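Local coordinates for fibronectin type III domain-containing protein (Simiduia agarivorans, PDB 6P2K), which probably hydrolyses the backbone of beta-glucans such as xyloglucan, as a member of glycoside hydrolase family 74, at residues T403-V408 / M743-F748; N434-R439 / A490-E495; Q449-A454 / V462-T467; L511-V516 / R571-H576. One frame throughout, in Å; residues are numbered along the deposited sequence.

Interaction 1. Residues T403-V408 / M743-F748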
loop_
_atom_site.group_PDB
_atom_site.type_symbol
_atom_site.label_atom_id
_atom_site.label_comp_id
_atom_site.label_asym_id
_atom_site.label_seq_id
_atom_site.Cartn_x
_atom_site.Cartn_y
_atom_site.Cartn_z
ATOM N N THR B 403 29.337 -25.041 10.124
ATOM C CA THR B 403 28.286 -24.871 9.130
ATOM C C THR B 403 27.770 -26.235 8.693
ATOM O O THR B 403 28.555 -27.094 8.275
ATOM C CB THR B 403 28.790 -24.074 7.926
ATOM O OG1 THR B 403 29.374 -22.844 8.381
ATOM C CG2 THR B 403 27.637 -23.753 6.983
ATOM N N TYR B 404 26.450 -26.427 8.800
ATOM C CA TYR B 404 25.818 -27.710 8.495
ATOM C C TYR B 404 25.571 -27.898 7.001
ATOM O O TYR B 404 25.760 -29.000 6.473
ATOM C CB TYR B 404 24.464 -27.833 9.199
ATOM C CG TYR B 404 24.436 -27.874 10.713
ATOM C CD1 TYR B 404 24.717 -29.045 11.407
ATOM C CD2 TYR B 404 24.048 -26.756 11.444
ATOM C CE1 TYR B 404 24.652 -29.090 12.791
ATOM C CE2 TYR B 404 23.977 -26.792 12.827
ATOM C CZ TYR B 404 24.279 -27.957 13.493
ATOM O OH TYR B 404 24.205 -27.989 14.864
ATOM N N ASP B 405 25.098 -26.854 6.321
ATOM C CA ASP B 405 24.494 -26.988 5.001
ATOM C C ASP B 405 24.565 -25.631 4.311
ATOM O O ASP B 405 24.784 -24.600 4.956
ATOM C CB ASP B 405 23.040 -27.490 5.109
ATOM C CG ASP B 405 22.570 -28.242 3.861
ATOM O OD1 ASP B 405 23.241 -28.101 2.814
ATOM O OD2 ASP B 405 21.555 -28.996 3.936
ATOM N N VAL B 406 24.393 -25.645 2.989
ATOM C CA VAL B 406 24.419 -24.431 2.180
ATOM C C VAL B 406 23.371 -24.555 1.085
ATOM O O VAL B 406 23.060 -25.654 0.620
ATOM C CB VAL B 406 25.822 -24.171 1.573
ATOM C CG1 VAL B 406 26.223 -25.301 0.628
ATOM C CG2 VAL B 406 25.881 -22.819 0.863
ATOM N N ALA B 407 22.806 -23.416 0.688
ATOM C CA ALA B 407 21.909 -23.346 -0.456
ATOM C C ALA B 407 22.148 -22.030 -1.182
ATOM O O ALA B 407 22.459 -21.011 -0.560
ATOM C CB ALA B 407 20.438 -23.466 -0.040
ATOM N N VAL B 408 22.004 -22.059 -2.505
ATOM C CA VAL B 408 22.311 -20.917 -3.358
ATOM C C VAL B 408 21.171 -20.709 -4.347
ATOM O O VAL B 408 20.665 -21.671 -4.931
ATOM C CB VAL B 408 23.641 -21.114 -4.117
ATOM C CG1 VAL B 408 23.881 -19.969 -5.091
ATOM C CG2 VAL B 408 24.807 -21.237 -3.148
ATOM N N MET B 743 34.185 -32.008 5.895
ATOM C CA MET B 743 33.011 -31.413 5.272
ATOM C C MET B 743 31.729 -31.988 5.851
ATOM O O MET B 743 31.635 -33.193 6.105
ATOM C CB MET B 743 33.025 -31.623 3.759
ATOM C CG MET B 743 34.123 -30.856 3.046
ATOM S SD MET B 743 34.217 -31.272 1.302
ATOM C CE MET B 743 35.511 -30.152 0.768
ATOM N N THR B 744 30.743 -31.116 6.051
ATOM C CA THR B 744 29.401 -31.532 6.432
ATOM C C THR B 744 28.453 -31.630 5.247
ATOM O O THR B 744 27.490 -32.402 5.304
ATOM C CB THR B 744 28.809 -30.563 7.464
ATOM O OG1 THR B 744 28.964 -29.218 6.998
ATOM C CG2 THR B 744 29.507 -30.715 8.813
ATOM N N SER B 745 28.703 -30.872 4.181
ATOM C CA SER B 745 27.828 -30.872 3.019
ATOM C C SER B 745 28.609 -30.383 1.807
ATOM O O SER B 745 29.528 -29.569 1.931
ATOM C CB SER B 745 26.600 -29.981 3.236
ATOM O OG SER B 745 26.941 -28.612 3.090
ATOM N N SER B 746 28.230 -30.890 0.636
ATOM C CA SER B 746 28.759 -30.418 -0.636
ATOM C C SER B 746 27.645 -30.388 -1.670
ATOM O O SER B 746 26.780 -31.269 -1.690
ATOM C CB SER B 746 29.923 -31.295 -1.135
ATOM O OG SER B 746 30.980 -31.341 -0.192
ATOM N N ARG B 747 27.666 -29.363 -2.519
ATOM C CA ARG B 747 26.725 -29.237 -3.623
ATOM C C ARG B 747 27.479 -28.757 -4.852
ATOM O O ARG B 747 28.334 -27.872 -4.756
ATOM C CB ARG B 747 25.586 -28.251 -3.314
ATOM C CG ARG B 747 24.621 -28.694 -2.230
ATOM C CD ARG B 747 23.397 -27.792 -2.203
ATOM N NE ARG B 747 22.671 -27.874 -0.937
ATOM C CZ ARG B 747 21.677 -28.723 -0.698
ATOM N NH1 ARG B 747 21.289 -29.574 -1.642
ATOM N NH2 ARG B 747 21.070 -28.726 0.484
ATOM N N PHE B 748 27.168 -29.344 -6.000
ATOM C CA PHE B 748 27.669 -28.845 -7.273
ATOM C C PHE B 748 26.707 -27.780 -7.780
ATOM O O PHE B 748 25.522 -28.056 -7.994
ATOM C CB PHE B 748 27.821 -29.976 -8.289
ATOM C CG PHE B 748 28.973 -30.893 -8.002
ATOM C CD1 PHE B 748 30.263 -30.536 -8.355
ATOM C CD2 PHE B 748 28.768 -32.112 -7.375
ATOM C CE1 PHE B 748 31.325 -31.379 -8.093
ATOM C CE2 PHE B 748 29.827 -32.958 -7.109
ATOM C CZ PHE B 748 31.107 -32.590 -7.467
HETATM O O HOH W 1 24.434 -31.250 5.548
#
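Arg747 reaches across from residues 743-748 to Val406, where its NE donates to the backbone O of Val406 at 2.7 Å, with a C=O...N angle of 166° at the acceptor. The arginine chain is extended from CG to NE, which carries NE across to that carbonyl. The two segments lie on the innermost strands of adjacent blades of a seven-bladed beta-propeller and run in nearly the same direction, their axes 6.6 Å apart at closest approach. Between these two segments, side chains reach to backbone carbonyls. Thr744 does the same at the other end: its OG1 donates to Thr403 O at 2.5 Å, in the plane of that carbonyl, and is also hydrogen-bonded to Thr760 of its own blade.

Asp405 lies between these two grips. Its OD1 forms a salt bridge with Arg747 NH2 at 3.2 Å, though the hydrogen bond within it is weak; carboxylate and guanidinium lie almost coplanar (9° apart). OD1 also accepts from Val406 N. OD2 is a zinc ligand, so the arginine belongs to the second shell of the metal site that Asp513 completes among the protein ligands. A classic beta bulge at Tyr404 and Asp405, both facing Gly416, interrupts the regular strand here.

Packing is lighter. Ser745 brings its CB to 3.5 Å from Tyr404 O. Its OG is hydrogen-bonded to Thr760 OG1 and ends 3.5 Å from Asp405 CA.

Interaction 2. Residues N434-R439 / A490-E495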
loop_
_atom_site.group_PDB
_atom_site.type_symbol
_atom_site.label_atom_id
_atom_site.label_comp_id
_atom_site.label_asym_id
_atom_site.label_seq_id
_atom_site.Cartn_x
_atom_site.Cartn_y
_atom_site.Cartn_z
ATOM N N ASN B 434 23.281 -12.240 9.913
ATOM C CA ASN B 434 22.454 -13.251 10.565
ATOM C C ASN B 434 21.451 -12.620 11.524
ATOM O O ASN B 434 20.900 -13.312 12.386
ATOM C CB ASN B 434 23.324 -14.296 11.275
ATOM C CG ASN B 434 23.875 -13.819 12.615
ATOM O OD1 ASN B 434 24.045 -12.625 12.854
ATOM N ND2 ASN B 434 24.151 -14.767 13.500
ATOM N N MET B 435 21.190 -11.316 11.372
ATOM C CA MET B 435 20.315 -10.610 12.303
ATOM C C MET B 435 18.891 -11.154 12.277
ATOM O O MET B 435 18.191 -11.097 13.294
ATOM C CB MET B 435 20.310 -9.112 11.987
ATOM C CG MET B 435 21.639 -8.403 12.231
ATOM S SD MET B 435 22.217 -8.475 13.943
ATOM C CE MET B 435 20.902 -7.603 14.791
ATOM N N GLN B 436 18.442 -11.688 11.137
ATOM C CA GLN B 436 17.064 -12.161 11.038
ATOM C C GLN B 436 16.804 -13.430 11.841
ATOM O O GLN B 436 15.638 -13.809 11.992
ATOM C CB GLN B 436 16.676 -12.379 9.570
ATOM C CG GLN B 436 16.585 -11.082 8.764
ATOM C CD GLN B 436 15.806 -11.228 7.458
ATOM O OE1 GLN B 436 15.298 -12.302 7.132
ATOM N NE2 GLN B 436 15.710 -10.136 6.706
ATOM N N HIS B 437 17.836 -14.090 12.371
ATOM C CA HIS B 437 17.594 -15.240 13.237
ATOM C C HIS B 437 17.167 -14.827 14.639
ATOM O O HIS B 437 16.645 -15.664 15.387
ATOM C CB HIS B 437 18.835 -16.143 13.287
ATOM C CG HIS B 437 19.738 -15.898 14.459
ATOM N ND1 HIS B 437 20.763 -14.974 14.428
ATOM C CD2 HIS B 437 19.799 -16.485 15.679
ATOM C CE1 HIS B 437 21.403 -14.990 15.584
ATOM N NE2 HIS B 437 20.837 -15.897 16.361
ATOM N N ARG B 438 17.338 -13.555 14.992
ATOM C CA ARG B 438 16.923 -13.035 16.293
ATOM C C ARG B 438 15.494 -12.520 16.162
ATOM O O ARG B 438 15.264 -11.389 15.726
ATOM C CB ARG B 438 17.890 -11.954 16.758
ATOM C CG ARG B 438 19.344 -12.258 16.404
ATOM C CD ARG B 438 20.326 -11.359 17.138
ATOM N NE ARG B 438 20.657 -11.877 18.463
ATOM C CZ ARG B 438 21.767 -12.552 18.747
ATOM N NH1 ARG B 438 22.661 -12.809 17.798
ATOM N NH2 ARG B 438 21.975 -12.977 19.983
ATOM N N ARG B 439 14.529 -13.359 16.540
ATOM C CA ARG B 439 13.122 -13.087 16.285
ATOM C C ARG B 439 12.468 -12.219 17.353
ATOM O O ARG B 439 11.340 -11.758 17.146
ATOM C CB ARG B 439 12.342 -14.404 16.157
ATOM C CG ARG B 439 12.971 -15.427 15.217
ATOM C CD ARG B 439 13.173 -14.877 13.803
ATOM N NE ARG B 439 11.916 -14.672 13.084
ATOM C CZ ARG B 439 11.838 -14.219 11.836
ATOM N NH1 ARG B 439 12.944 -13.924 11.161
ATOM N NH2 ARG B 439 10.653 -14.060 11.259
ATOM N N ALA B 490 15.136 -7.476 2.131
ATOM C CA ALA B 490 13.720 -7.212 2.347
ATOM C C ALA B 490 12.897 -8.493 2.448
ATOM O O ALA B 490 11.807 -8.463 3.029
ATOM C CB ALA B 490 13.170 -6.320 1.233
ATOM N N ASP B 491 13.384 -9.607 1.904
ATOM C CA ASP B 491 12.672 -10.872 2.036
ATOM C C ASP B 491 12.655 -11.316 3.497
ATOM O O ASP B 491 13.567 -11.010 4.269
ATOM C CB ASP B 491 13.321 -11.950 1.166
ATOM C CG ASP B 491 13.359 -11.574 -0.308
ATOM O OD1 ASP B 491 12.458 -10.839 -0.769
ATOM O OD2 ASP B 491 14.291 -12.023 -1.008
ATOM N N GLN B 492 11.607 -12.056 3.871
ATOM C CA GLN B 492 11.352 -12.393 5.267
ATOM C C GLN B 492 11.090 -13.884 5.450
ATOM O O GLN B 492 10.601 -14.567 4.545
ATOM C CB GLN B 492 10.151 -11.604 5.817
ATOM C CG GLN B 492 10.349 -10.101 5.829
ATOM C CD GLN B 492 11.506 -9.681 6.714
ATOM O OE1 GLN B 492 11.650 -10.166 7.838
ATOM N NE2 GLN B 492 12.346 -8.782 6.208
ATOM N N TRP B 493 11.401 -14.371 6.654
ATOM C CA TRP B 493 11.124 -15.743 7.060
ATOM C C TRP B 493 9.737 -15.853 7.679
ATOM O O TRP B 493 9.308 -14.968 8.424
ATOM C CB TRP B 493 12.157 -16.226 8.082
ATOM C CG TRP B 493 13.529 -16.423 7.531
ATOM C CD1 TRP B 493 14.604 -15.586 7.675
ATOM C CD2 TRP B 493 13.985 -17.533 6.751
ATOM N NE1 TRP B 493 15.697 -16.111 7.026
ATOM C CE2 TRP B 493 15.343 -17.305 6.451
ATOM C CE3 TRP B 493 13.374 -18.700 6.275
ATOM C CZ2 TRP B 493 16.098 -18.196 5.694
ATOM C CZ3 TRP B 493 14.128 -19.585 5.526
ATOM C CH2 TRP B 493 15.475 -19.331 5.245
ATOM N N VAL B 494 9.047 -16.955 7.384
ATOM C CA VAL B 494 7.821 -17.331 8.078
ATOM C C VAL B 494 7.911 -18.809 8.433
ATOM O O VAL B 494 8.491 -19.603 7.684
ATOM C CB VAL B 494 6.559 -17.050 7.233
ATOM C CG1 VAL B 494 6.413 -15.558 6.964
ATOM C CG2 VAL B 494 6.589 -17.834 5.927
ATOM N N GLU B 495 7.353 -19.176 9.583
ATOM C CA GLU B 495 7.356 -20.564 10.029
ATOM C C GLU B 495 6.128 -21.284 9.491
ATOM O O GLU B 495 4.997 -20.824 9.681
ATOM C CB GLU B 495 7.384 -20.651 11.554
ATOM C CG GLU B 495 7.463 -22.084 12.070
ATOM C CD GLU B 495 7.289 -22.178 13.570
ATOM O OE1 GLU B 495 6.343 -21.564 14.104
ATOM O OE2 GLU B 495 8.105 -22.864 14.217
HETATM O O HOH W 2 12.749 -12.520 8.577
HETATM O O HOH W 3 9.933 -11.281 9.526
#
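Gln436 and Arg439 reach from a 3-10 turn and the residues after it to the chain entering strand 493-496, and their direct hydrogen bonds are both weak. Gln436 NE2 points at Asp491 O over 3.4 Å, whereas Arg439 NH2 meets Trp493 O at a strongly bent 123°.

Water does more of the joining. One molecule accepts from Arg439 NH1 and from Trp493 N, and donates to Gln436 OE1 and to Gln492 OE1 (2.7 Å), linking both segments through four partners. Within its own segment, Arg439 NH1 also donates to Gln436 O at 2.8 Å, in the guanidinium plane. Bends at chi2 (-57°) and chi3 bring CD and NE of the arginine round, and NH1 returns to that carbonyl.

Van der Waals contact centres on Trp493. Gln436 OE1 lies 3.4 Å from Trp493 CD1, the amide plane nearly perpendicular to the indole, while Arg439 NH1 approaches Trp493 CB at 3.9 Å.

Lys482 of strand 478-483 gives Gln436 OE1 a further bond, and Trp493 NE1 bonds to Glu424 on strand 421-425 of the preceding blade. Trp385 of strand 381-385 packs against Gln436, Arg439 and Gln492. The contact joins the loop before strand 447-456 to strand 493-496, the last strand of that blade.

Interaction 3. Residues Q449-A454 / V462-T467. With PE3 (3,6,9,12,15,18,21,24,27,30,33,36,39-tridecaoxahentetracontane-1,41-diol), chain V.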
loop_
_atom_site.group_PDB
_atom_site.type_symbol
_atom_site.label_atom_id
_atom_site.label_comp_id
_atom_site.label_asym_id
_atom_site.label_seq_id
_atom_site.Cartn_x
_atom_site.Cartn_y
_atom_site.Cartn_z
ATOM N N GLN B 449 20.214 -26.825 10.683
ATOM C CA GLN B 449 20.888 -28.036 10.229
ATOM C C GLN B 449 20.617 -28.391 8.770
ATOM O O GLN B 449 21.299 -29.269 8.232
ATOM C CB GLN B 449 20.500 -29.219 11.127
ATOM C CG GLN B 449 21.075 -29.114 12.537
ATOM C CD GLN B 449 20.703 -30.282 13.440
ATOM O OE1 GLN B 449 20.537 -31.413 12.985
ATOM N NE2 GLN B 449 20.578 -30.007 14.734
ATOM N N ALA B 450 19.661 -27.736 8.110
ATOM C CA ALA B 450 19.352 -28.070 6.727
ATOM C C ALA B 450 18.724 -26.869 6.034
ATOM O O ALA B 450 17.877 -26.185 6.613
ATOM C CB ALA B 450 18.410 -29.279 6.645
ATOM N N VAL B 451 19.149 -26.621 4.792
ATOM C CA VAL B 451 18.579 -25.584 3.939
ATOM C C VAL B 451 18.441 -26.134 2.525
ATOM O O VAL B 451 19.154 -27.060 2.127
ATOM C CB VAL B 451 19.431 -24.291 3.928
ATOM C CG1 VAL B 451 19.364 -23.586 5.278
ATOM C CG2 VAL B 451 20.878 -24.600 3.558
ATOM N N ASP B 452 17.515 -25.550 1.762
ATOM C CA ASP B 452 17.309 -25.900 0.360
ATOM C C ASP B 452 16.487 -24.794 -0.291
ATOM O O ASP B 452 16.015 -23.872 0.377
ATOM C CB ASP B 452 16.622 -27.266 0.213
ATOM C CG ASP B 452 17.048 -28.007 -1.049
ATOM O OD1 ASP B 452 17.573 -27.356 -1.982
ATOM O OD2 ASP B 452 16.856 -29.244 -1.111
ATOM N N ILE B 453 16.328 -24.888 -1.611
ATOM C CA ILE B 453 15.555 -23.921 -2.388
ATOM C C ILE B 453 14.370 -24.643 -3.013
ATOM O O ILE B 453 14.553 -25.606 -3.769
ATOM C CB ILE B 453 16.402 -23.237 -3.475
ATOM C CG1 ILE B 453 17.716 -22.708 -2.896
ATOM C CG2 ILE B 453 15.607 -22.113 -4.137
ATOM C CD1 ILE B 453 17.549 -21.563 -1.913
ATOM N N ALA B 454 13.161 -24.169 -2.715
ATOM C CA ALA B 454 11.923 -24.726 -3.241
ATOM C C ALA B 454 11.293 -23.753 -4.239
ATOM O O ALA B 454 11.908 -22.763 -4.653
ATOM C CB ALA B 454 10.964 -25.054 -2.094
ATOM N N VAL B 462 13.499 -20.223 -0.112
ATOM C CA VAL B 462 14.363 -20.939 0.814
ATOM C C VAL B 462 13.503 -21.726 1.792
ATOM O O VAL B 462 12.487 -21.226 2.287
ATOM C CB VAL B 462 15.276 -19.954 1.566
ATOM C CG1 VAL B 462 16.495 -20.674 2.136
ATOM C CG2 VAL B 462 15.680 -18.796 0.666
ATOM N N VAL B 463 13.899 -22.967 2.067
ATOM C CA VAL B 463 13.319 -23.764 3.141
ATOM C C VAL B 463 14.437 -24.136 4.103
ATOM O O VAL B 463 15.573 -24.381 3.680
ATOM C CB VAL B 463 12.601 -25.028 2.620
ATOM C CG1 VAL B 463 11.460 -24.642 1.702
ATOM C CG2 VAL B 463 13.578 -25.960 1.903
ATOM N N ALA B 464 14.125 -24.162 5.397
ATOM C CA ALA B 464 15.157 -24.387 6.397
ATOM C C ALA B 464 14.584 -25.080 7.623
ATOM O O ALA B 464 13.459 -24.798 8.046
ATOM C CB ALA B 464 15.820 -23.067 6.816
ATOM N N GLN B 465 15.368 -26.000 8.173
ATOM C CA GLN B 465 15.198 -26.432 9.551
ATOM C C GLN B 465 15.905 -25.411 10.437
ATOM O O GLN B 465 17.121 -25.230 10.326
ATOM C CB GLN B 465 15.774 -27.836 9.736
ATOM C CG GLN B 465 16.315 -28.153 11.126
ATOM C CD GLN B 465 15.234 -28.150 12.191
ATOM O OE1 GLN B 465 14.076 -28.468 11.918
ATOM N NE2 GLN B 465 15.610 -27.793 13.415
ATOM N N ALA B 466 15.147 -24.710 11.280
ATOM C CA ALA B 466 15.704 -23.613 12.067
ATOM C C ALA B 466 15.054 -23.584 13.439
ATOM O O ALA B 466 13.825 -23.556 13.544
ATOM C CB ALA B 466 15.503 -22.266 11.363
ATOM N N THR B 467 15.878 -23.563 14.484
ATOM C CA THR B 467 15.370 -23.704 15.839
ATOM C C THR B 467 16.364 -23.087 16.812
ATOM O O THR B 467 17.465 -22.676 16.437
ATOM C CB THR B 467 15.122 -25.175 16.174
ATOM O OG1 THR B 467 14.446 -25.279 17.431
ATOM C CG2 THR B 467 16.445 -25.918 16.256
HETATM O O43 PE3 V . 11.515 -20.295 -9.713
HETATM C C42 PE3 V . 11.948 -21.656 -9.678
HETATM C C41 PE3 V . 12.848 -21.885 -8.461
HETATM O O40 PE3 V . 13.256 -23.259 -8.482
HETATM C C39 PE3 V . 14.123 -23.556 -7.382
HETATM C C38 PE3 V . 14.518 -25.025 -7.458
HETATM O O37 PE3 V . 15.198 -25.287 -8.700
HETATM O O HOH W 4 18.448 -26.884 13.297
#
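Asp452 is tied to Val463 through its backbone, within the hairpin, while its carboxylate bonds to Ile453 N and to Val516 N of the next blade. Asp452 N donates to Val463 O at 3.0 Å, and Val463 N returns a nearly straight bond to Asp452 O at 2.9 Å. The carboxylate turns away: OD1 takes the Ile453 amide at 2.8 Å, and OD2 that of Val516. Only the stem of the aspartate stays in the contact, its CB 3.7 Å from Val463 CG2. The other branch of the valine, CG1, is anti to its own carbonyl carbon (chi1 -61°) and meets Ala454 CB at 3.9 Å.

On the sheet face opposite Asp452 and Val463, the non-hydrogen-bonded pairs Val451-Ala464 and Ile453-Val462 pack hydrocarbon on hydrocarbon. Val451 CG1 rests 3.9 Å from Ala464 CB; further along, Ile453 CD1 approaches Val462 CG2. CA-H...O contacts supplement the amide bonds, including one from Val451 CA to Val463 O. Near the far end, a water accepts from both Gln449 N and Gln465 NE2; NE2 is also bonded to Asn476 O, and Gln465 OE1 accepts from Arg478 N.

A polyethylene glycol fragment, probably from crystallisation, brushes Ile453 and Ala454, its C39 lying 3.6 Å from Ala454 O. The arrangement is that of the two inner strands of a beta-propeller blade, an antiparallel hairpin whose first strand passes beside the zinc ion, near Asp405 and Asp513.

Interaction 4. Residues L511-V516 / R571-H576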
loop_
_atom_site.group_PDB
_atom_site.type_symbol
_atom_site.label_atom_id
_atom_site.label_comp_id
_atom_site.label_asym_id
_atom_site.label_seq_id
_atom_site.Cartn_x
_atom_site.Cartn_y
_atom_site.Cartn_z
ATOM N N LEU B 511 14.178 -31.738 12.383
ATOM C CA LEU B 511 14.188 -32.101 10.966
ATOM C C LEU B 511 15.645 -32.131 10.511
ATOM O O LEU B 511 16.177 -31.171 9.949
ATOM C CB LEU B 511 13.366 -31.118 10.140
ATOM C CG LEU B 511 12.010 -30.673 10.689
ATOM C CD1 LEU B 511 11.351 -29.660 9.756
ATOM C CD2 LEU B 511 11.106 -31.871 10.913
ATOM N N ARG B 512 16.303 -33.269 10.762
ATOM C CA ARG B 512 17.749 -33.323 10.558
ATOM C C ARG B 512 18.128 -33.096 9.099
ATOM O O ARG B 512 19.214 -32.578 8.819
ATOM C CB ARG B 512 18.321 -34.644 11.064
ATOM C CG ARG B 512 19.824 -34.575 11.225
ATOM C CD ARG B 512 20.413 -35.778 11.926
ATOM N NE ARG B 512 21.867 -35.661 11.981
ATOM C CZ ARG B 512 22.706 -36.691 11.931
ATOM N NH1 ARG B 512 22.236 -37.927 11.829
ATOM N NH2 ARG B 512 24.019 -36.480 11.979
ATOM N N ASP B 513 17.262 -33.458 8.156
ATOM C CA ASP B 513 17.424 -32.960 6.799
ATOM C C ASP B 513 16.069 -32.571 6.230
ATOM O O ASP B 513 15.023 -33.093 6.624
ATOM C CB ASP B 513 18.119 -33.967 5.868
ATOM C CG ASP B 513 18.702 -33.306 4.604
ATOM O OD1 ASP B 513 19.282 -32.187 4.676
ATOM O OD2 ASP B 513 18.589 -33.929 3.523
ATOM N N VAL B 514 16.122 -31.609 5.317
ATOM C CA VAL B 514 14.988 -31.107 4.557
ATOM C C VAL B 514 15.456 -31.038 3.113
ATOM O O VAL B 514 16.527 -30.488 2.839
ATOM C CB VAL B 514 14.545 -29.716 5.051
ATOM C CG1 VAL B 514 13.514 -29.111 4.117
ATOM C CG2 VAL B 514 14.032 -29.783 6.485
ATOM N N ALA B 515 14.685 -31.617 2.195
ATOM C CA ALA B 515 15.136 -31.689 0.813
ATOM C C ALA B 515 13.975 -31.486 -0.146
ATOM O O ALA B 515 12.865 -31.978 0.085
ATOM C CB ALA B 515 15.830 -33.027 0.524
ATOM N N VAL B 516 14.252 -30.769 -1.233
ATOM C CA VAL B 516 13.270 -30.434 -2.256
ATOM C C VAL B 516 13.386 -31.434 -3.399
ATOM O O VAL B 516 14.495 -31.816 -3.801
ATOM C CB VAL B 516 13.488 -28.991 -2.750
ATOM C CG1 VAL B 516 12.518 -28.642 -3.847
ATOM C CG2 VAL B 516 13.362 -28.012 -1.588
ATOM N N ARG B 571 20.014 -38.484 7.979
ATOM C CA ARG B 571 21.095 -37.521 7.825
ATOM C C ARG B 571 21.006 -36.762 6.508
ATOM O O ARG B 571 21.349 -35.576 6.459
ATOM C CB ARG B 571 22.448 -38.231 7.935
ATOM C CG ARG B 571 23.658 -37.359 7.599
ATOM C CD ARG B 571 23.863 -36.249 8.616
ATOM N NE ARG B 571 25.127 -35.548 8.400
ATOM C CZ ARG B 571 25.300 -34.577 7.508
ATOM N NH1 ARG B 571 24.283 -34.185 6.747
ATOM N NH2 ARG B 571 26.487 -34.000 7.378
ATOM N N LYS B 572 20.541 -37.412 5.445
ATOM C CA LYS B 572 20.350 -36.754 4.164
ATOM C C LYS B 572 19.187 -37.412 3.438
ATOM O O LYS B 572 19.066 -38.639 3.431
ATOM C CB LYS B 572 21.615 -36.821 3.297
ATOM C CG LYS B 572 21.394 -36.349 1.871
ATOM C CD LYS B 572 22.607 -35.639 1.304
ATOM C CE LYS B 572 22.267 -34.971 -0.022
ATOM N NZ LYS B 572 23.489 -34.651 -0.807
ATOM N N ILE B 573 18.331 -36.588 2.841
ATOM C CA ILE B 573 17.227 -37.049 2.011
ATOM C C ILE B 573 17.583 -36.764 0.561
ATOM O O ILE B 573 17.977 -35.641 0.222
ATOM C CB ILE B 573 15.903 -36.368 2.394
ATOM C CG1 ILE B 573 15.541 -36.679 3.848
ATOM C CG2 ILE B 573 14.791 -36.810 1.462
ATOM C CD1 ILE B 573 14.326 -35.912 4.345
ATOM N N ALA B 574 17.453 -37.781 -0.293
ATOM C CA ALA B 574 17.799 -37.687 -1.709
ATOM C C ALA B 574 16.571 -38.040 -2.538
ATOM O O ALA B 574 16.358 -39.215 -2.879
ATOM C CB ALA B 574 18.976 -38.600 -2.051
ATOM N N PRO B 575 15.735 -37.062 -2.877
ATOM C CA PRO B 575 14.592 -37.345 -3.749
ATOM C C PRO B 575 15.053 -37.731 -5.144
ATOM O O PRO B 575 16.086 -37.267 -5.634
ATOM C CB PRO B 575 13.812 -36.023 -3.765
ATOM C CG PRO B 575 14.331 -35.246 -2.584
ATOM C CD PRO B 575 15.770 -35.651 -2.461
ATOM N N HIS B 576 14.271 -38.600 -5.776
ATOM C CA HIS B 576 14.620 -39.105 -7.095
ATOM C C HIS B 576 14.678 -37.947 -8.091
ATOM O O HIS B 576 13.826 -37.052 -8.053
ATOM C CB HIS B 576 13.598 -40.155 -7.534
ATOM C CG HIS B 576 14.001 -40.943 -8.742
ATOM N ND1 HIS B 576 14.039 -40.401 -10.009
ATOM C CD2 HIS B 576 14.369 -42.240 -8.875
ATOM C CE1 HIS B 576 14.421 -41.329 -10.869
ATOM N NE2 HIS B 576 14.624 -42.454 -10.207
HETATM O O HOH W 5 21.314 -33.082 7.561
#
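Arg571 begins the contact by laying its CD over one face of the Arg512 guanidinium, 3.4 Å from Arg512 NH2. The two segments are on the inner strands of adjacent beta-propeller blades, aligned within 19° of parallel. Arg571 reaches this position through a chain bent at chi2 (67°), which carries CD toward the neighbouring arginine, and the guanidinium planes end 50° apart. The closeness of like charges is probably eased by Asp617, which forms a salt bridge with Arg571 NE; Arg571 NH2 hydrogen-bonds to Thr744 O. Arg512 makes a cation-pi contact with Trp616 and hydrogen-bonds to its carbonyl. Between the backbones, a water donates to Arg512 O and to Arg571 O (2.7 Å).

Lys572 offers mainly its backbone, CA lying 3.4 Å from Asp513 OD2; its NZ goes instead to a salt bridge with Glu621. The next amide makes the one direct hydrogen bond between the segments. Ile573 N donates to Asp513 OD2 at 2.8 Å, nearly straight, on the anti side of the carboxylate. Since Asp513 OD1 is a zinc ligand, this amide is a second-shell group that helps fix the carboxylate's rotation.

Beyond it the contact turns apolar. Ile573 CB packs 3.8 Å from Ala515 CB, and Ile573 CD1 lies against Asp513 O. Pro575 continues the line: its CD approaches Ala515 CB at 4.0 Å, and its CG rests 3.6 Å from Val516 O.

Overall arrangement
All four contacts belong to one of the enzyme's propeller domains. Interactions 1, 3 and 4 cluster round its zinc ion, their centres 10 to 12 Å apart, with Asp405 from interaction 1 and Asp513 from interaction 4 as the metal's protein ligands and the hairpin of interaction 3 between them. Arg747 NH2 lies against Val451 O, and Ala450 CB packs against Val514 N, so these three interlock. Interaction 2 lies farther out, sharing a sheet with interaction 3 and touching it through Trp493. Along the chain, interaction 1 encloses the rest, interaction 3 nests within interaction 2, and interaction 4 follows; joining distant strands 403-409 and 745-751, interaction 1 closes the ring of blades.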